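Local structure of putative secreted endoglycosylceramidase (Rhodococcus hoagii, 6JYZ) at residues Q139-L144 / T165-G170; R147-D152 / H370-G375. The protein probably hydrolyses the O-glycosidic bond between the glycan and the ceramide of galactose-linked glycosphingolipids, as an endogalactosylceramidase of glycoside hydrolase family 5. All blocks are in the same frame, centred on the assembly; numbering follows the deposited sequence.

Interaction 1 (Q139-L144 / T165-G170); sequences QDCPPL and TTCNIG
Cys141 and Cys167 are joined by a disulfide that ties together two parts of the long loop between strand 119-124 and helix 177-187. This loop follows a strand of the (beta/alpha)8 barrel of the family 5 glycosidases. The SG atoms of Cys141 and Cys167 are 2.1 Å apart, and the torsion about the S-S bond is -81°, close to the relaxed value for a disulfide. SG of Cys167 stands beside its own backbone N (chi1 -56°), and this turns it to the side where it meets SG of Cys141. No direct hydrogen bond joins the two segments; apolar contacts and two bridging waters add to the covalent link.

Beside the disulfide, the CG-CD edge of the Pro142 ring faces the OG1 and CG2 branches of Thr165. CD of Pro142 lies 3.5 Å from OG1 of Thr165, and CG of Pro142 is 4.0 Å from the methyl CG2 of Thr165. The same proline CD also rests against the sulfur of Cys167.

Thr165 forms an ST turn. Its OG1 accepts a hydrogen bond from the backbone N of Cys167, at 3.1 Å. This keeps OG1 near Cys167. One water bridges the segments here: it donates to O of Asp140 and is hydrogen-bonded to OG1 of Thr165. The carbonyl of Asp140 has a second partner, the side-chain amide of Gln139, which approaches nearly straight and in the carbonyl plane.

Further out, Thr135 and Leu145 pack on Cys167, and the backbone of Thr165 bonds to Ala178 of helix 177-187. Beyond the disulfide, toward the ends of the segments, a second water completes the joint: it donates to O of Leu144 at 2.7 Å and accepts from N of Gly170 at 2.8 Å.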
# COMPACT_ATOMS: atom_id res chain seq x y z
N GLN A 139 23.52 -3.31 25.02
CA GLN A 139 24.10 -4.39 24.21
C GLN A 139 24.86 -3.73 23.08
O GLN A 139 24.34 -2.88 22.35
CB GLN A 139 22.95 -5.21 23.58
CG GLN A 139 23.43 -6.27 22.56
CD GLN A 139 24.28 -7.34 23.18
OE1 GLN A 139 23.87 -7.98 24.13
NE2 GLN A 139 25.44 -7.56 22.63
N ASP A 140 26.13 -4.09 22.88
CA ASP A 140 26.96 -3.65 21.78
C ASP A 140 26.75 -4.54 20.53
O ASP A 140 26.15 -5.60 20.55
CB ASP A 140 28.45 -3.70 22.19
CG ASP A 140 28.83 -2.71 23.29
OD1 ASP A 140 28.04 -1.78 23.59
OD2 ASP A 140 29.97 -2.88 23.80
N CYS A 141 27.25 -3.96 19.44
CA CYS A 141 27.24 -4.63 18.16
C CYS A 141 28.55 -5.33 17.86
O CYS A 141 29.64 -4.90 18.28
CB CYS A 141 27.11 -3.60 17.05
SG CYS A 141 25.39 -3.02 17.02
N PRO A 142 28.50 -6.39 17.08
CA PRO A 142 29.70 -6.94 16.52
C PRO A 142 30.35 -5.82 15.73
O PRO A 142 29.74 -4.91 15.19
CB PRO A 142 29.23 -8.05 15.57
CG PRO A 142 27.87 -8.47 16.18
CD PRO A 142 27.29 -7.14 16.63
N PRO A 143 31.69 -5.95 15.62
CA PRO A 143 32.44 -5.20 14.68
C PRO A 143 31.72 -5.25 13.34
O PRO A 143 31.18 -6.24 12.86
CB PRO A 143 33.81 -5.92 14.65
CG PRO A 143 33.89 -6.67 15.92
CD PRO A 143 32.46 -7.10 16.15
N LEU A 144 31.78 -4.07 12.81
CA LEU A 144 31.45 -3.73 11.44
C LEU A 144 29.95 -3.50 11.26
O LEU A 144 29.52 -3.13 10.16
CB LEU A 144 31.94 -4.76 10.40
CG LEU A 144 33.43 -5.08 10.53
CD1 LEU A 144 33.81 -6.15 9.48
CD2 LEU A 144 34.24 -3.82 10.38
N THR A 165 22.43 -11.59 16.36
CA THR A 165 22.55 -10.16 16.62
C THR A 165 21.48 -9.35 15.87
O THR A 165 21.15 -9.63 14.72
CB THR A 165 23.96 -9.67 16.25
OG1 THR A 165 24.00 -8.26 16.51
CG2 THR A 165 24.34 -9.87 14.82
N THR A 166 20.98 -8.38 16.60
CA THR A 166 20.02 -7.40 16.08
C THR A 166 20.70 -6.26 15.34
O THR A 166 20.02 -5.38 14.78
CB THR A 166 19.19 -6.81 17.22
OG1 THR A 166 20.09 -6.16 18.13
CG2 THR A 166 18.42 -7.90 17.93
N CYS A 167 22.01 -6.22 15.30
CA CYS A 167 22.73 -5.20 14.54
C CYS A 167 22.74 -5.51 13.07
O CYS A 167 22.44 -6.63 12.66
CB CYS A 167 24.12 -5.05 15.11
SG CYS A 167 24.07 -4.67 16.90
N ASN A 168 22.97 -4.51 12.25
CA ASN A 168 22.82 -4.68 10.81
C ASN A 168 23.99 -4.14 9.99
O ASN A 168 24.85 -3.42 10.52
CB ASN A 168 21.48 -4.06 10.36
CG ASN A 168 21.37 -2.60 10.70
OD1 ASN A 168 22.28 -1.84 10.38
ND2 ASN A 168 20.26 -2.18 11.30
N ILE A 169 23.99 -4.53 8.72
CA ILE A 169 25.02 -4.02 7.80
C ILE A 169 24.57 -2.66 7.26
O ILE A 169 23.50 -2.52 6.63
CB ILE A 169 25.26 -5.02 6.68
CG1 ILE A 169 25.84 -6.29 7.27
CG2 ILE A 169 26.25 -4.46 5.63
CD1 ILE A 169 26.07 -7.43 6.22
N GLY A 170 25.34 -1.62 7.57
CA GLY A 170 25.15 -0.32 6.90
C GLY A 170 23.94 0.46 7.40
O GLY A 170 23.59 1.44 6.77
O HOH W 1 24.49 -7.62 19.19
O HOH W 2 27.81 -1.53 8.90

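Interaction 2 (R147-D152 / H370-G375); sequences RGIGWD and HAVKDG
Helix 369-374 meets the loop that follows strand 119-124 through an edge-to-face aromatic pair, in which Trp151 turns its edge to the face of His370. The centroids of the Trp151 six-membered ring and the His370 ring are 5.1 Å apart, and the planes stand at 85°. CZ3 of Trp151 sits over the centre of the imidazole, 3.9 Å from His370 ND1 and about as far from the other ring atoms. The same CZ3 is 3.8 Å from the backbone N of His370. The imidazole is held from outside the contact, because ND1 of His370 is hydrogen-bonded to Asp368. Arg173 makes a cation-pi contact with Trp151 and also touches His370. With an alanine at His370, the CZ3 edge of Trp151 would probably lose its aromatic face and Asp368 its imidazole partner.

Ile149 makes the second half of the contact. Its chi1 of 63°, with an extended chi2, carries CD1 of Ile149 to the helix, 3.8 Å from N of Lys373. There CD1 of Ile149 touches CG1 of Val372 at 4.1 Å and CB of Lys373 at 4.0 Å. CD1 also lies over one face of the Trp151 ring, offset toward its rim. CD of Lys373 comes to the edge of that ring, while NZ of Lys373 is hydrogen-bonded to the backbone O of Gly171. Gly375 has left helical geometry, and its N bonds back to O of Val372 in a Schellman motif. The T-shaped pair thus joins two loop regions that follow strands 119-124 and 356-359 of the (beta/alpha)8 barrel.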
# COMPACT_ATOMS: atom_id res chain seq x y z
N ARG A 147 23.83 -0.40 15.01
CA ARG A 147 22.74 -0.74 15.92
C ARG A 147 21.41 -0.81 15.18
O ARG A 147 21.15 -0.00 14.27
CB ARG A 147 22.56 0.37 16.97
CG ARG A 147 23.86 0.50 17.77
CD ARG A 147 23.68 1.49 18.96
NE ARG A 147 22.81 0.94 19.96
CZ ARG A 147 23.13 -0.06 20.83
NH1 ARG A 147 24.32 -0.61 20.74
NH2 ARG A 147 22.20 -0.53 21.62
N GLY A 148 20.63 -1.83 15.48
CA GLY A 148 19.26 -1.95 14.97
C GLY A 148 18.28 -1.26 15.92
O GLY A 148 18.51 -1.14 17.12
N ILE A 149 17.11 -0.90 15.36
CA ILE A 149 16.02 -0.39 16.20
C ILE A 149 14.80 -1.25 15.91
O ILE A 149 14.80 -2.10 15.01
CB ILE A 149 15.71 1.09 15.93
CG1 ILE A 149 15.22 1.36 14.50
CG2 ILE A 149 16.95 1.94 16.25
CD1 ILE A 149 14.81 2.84 14.25
N GLY A 150 13.77 -1.11 16.74
CA GLY A 150 12.52 -1.81 16.52
C GLY A 150 11.63 -1.11 15.49
O GLY A 150 11.67 0.12 15.35
N TRP A 151 10.79 -1.93 14.82
CA TRP A 151 9.94 -1.41 13.75
C TRP A 151 8.49 -1.77 14.02
O TRP A 151 7.91 -1.24 14.98
CB TRP A 151 10.48 -1.89 12.39
CG TRP A 151 11.83 -1.30 12.09
CD1 TRP A 151 13.04 -1.79 12.50
CD2 TRP A 151 12.07 -0.09 11.38
NE1 TRP A 151 14.03 -0.94 12.08
CE2 TRP A 151 13.47 0.11 11.40
CE3 TRP A 151 11.27 0.81 10.65
CZ2 TRP A 151 14.08 1.22 10.79
CZ3 TRP A 151 11.88 1.90 10.06
CH2 TRP A 151 13.26 2.09 10.12
N ASP A 152 7.90 -2.64 13.23
CA ASP A 152 6.45 -2.91 13.27
C ASP A 152 6.21 -4.20 12.56
O ASP A 152 6.97 -4.54 11.63
CB ASP A 152 5.64 -1.77 12.61
CG ASP A 152 6.02 -1.57 11.15
OD1 ASP A 152 7.22 -1.15 10.92
OD2 ASP A 152 5.20 -1.79 10.27
N HIS A 370 11.44 5.47 11.30
CA HIS A 370 12.17 6.03 10.18
C HIS A 370 12.88 7.29 10.62
O HIS A 370 14.00 7.56 10.19
CB HIS A 370 11.24 6.32 8.94
CG HIS A 370 10.53 5.16 8.26
ND1 HIS A 370 9.37 4.56 8.73
CD2 HIS A 370 10.93 4.41 7.17
CE1 HIS A 370 9.02 3.56 7.89
NE2 HIS A 370 9.98 3.47 6.96
N ALA A 371 12.23 8.13 11.45
CA ALA A 371 12.82 9.37 11.97
C ALA A 371 13.86 9.05 13.03
O ALA A 371 14.90 9.73 13.10
CB ALA A 371 11.73 10.29 12.56
N VAL A 372 13.60 8.06 13.88
CA VAL A 372 14.54 7.70 14.95
C VAL A 372 15.84 7.19 14.31
O VAL A 372 16.93 7.56 14.79
CB VAL A 372 13.94 6.62 15.87
CG1 VAL A 372 15.06 6.06 16.82
CG2 VAL A 372 12.80 7.19 16.68
N LYS A 373 15.75 6.41 13.25
CA LYS A 373 16.91 5.79 12.64
C LYS A 373 17.89 6.88 12.23
O LYS A 373 19.08 6.67 12.34
CB LYS A 373 16.52 5.04 11.36
CG LYS A 373 17.67 4.32 10.64
CD LYS A 373 17.24 3.77 9.31
CE LYS A 373 18.35 3.74 8.27
NZ LYS A 373 19.71 3.69 8.83
N ASP A 374 17.33 7.99 11.75
CA ASP A 374 18.06 9.04 11.03
C ASP A 374 18.49 10.15 11.98
O ASP A 374 19.18 11.08 11.55
CB ASP A 374 17.22 9.60 9.88
CG ASP A 374 17.11 8.70 8.65
OD1 ASP A 374 17.95 7.76 8.51
OD2 ASP A 374 16.19 8.95 7.82
N GLY A 375 18.10 10.05 13.26
CA GLY A 375 18.36 11.11 14.24
C GLY A 375 17.58 12.38 13.89
O GLY A 375 18.06 13.47 14.12

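Overall arrangement
Both interactions are surface contacts, with interaction 1 farther from the centre of the chain. The centres of interactions 1 and 2 are about 14 Å apart. Three of the four segments belong to the one long loop between strand 119-124 and helix 177-187. Interaction 1 ties this loop to itself, whereas interaction 2 brings in helix 369-374, more than 200 residues later. The chemistry differs accordingly. Neither has a direct hydrogen bond across it; the outer one is joined by a disulfide and waters, the inner one by aromatic and aliphatic side chains. The two sites touch: Arg147 NH1 probably donates to Gln139 O, and the Arg147 backbone N packs near Cys141 SG.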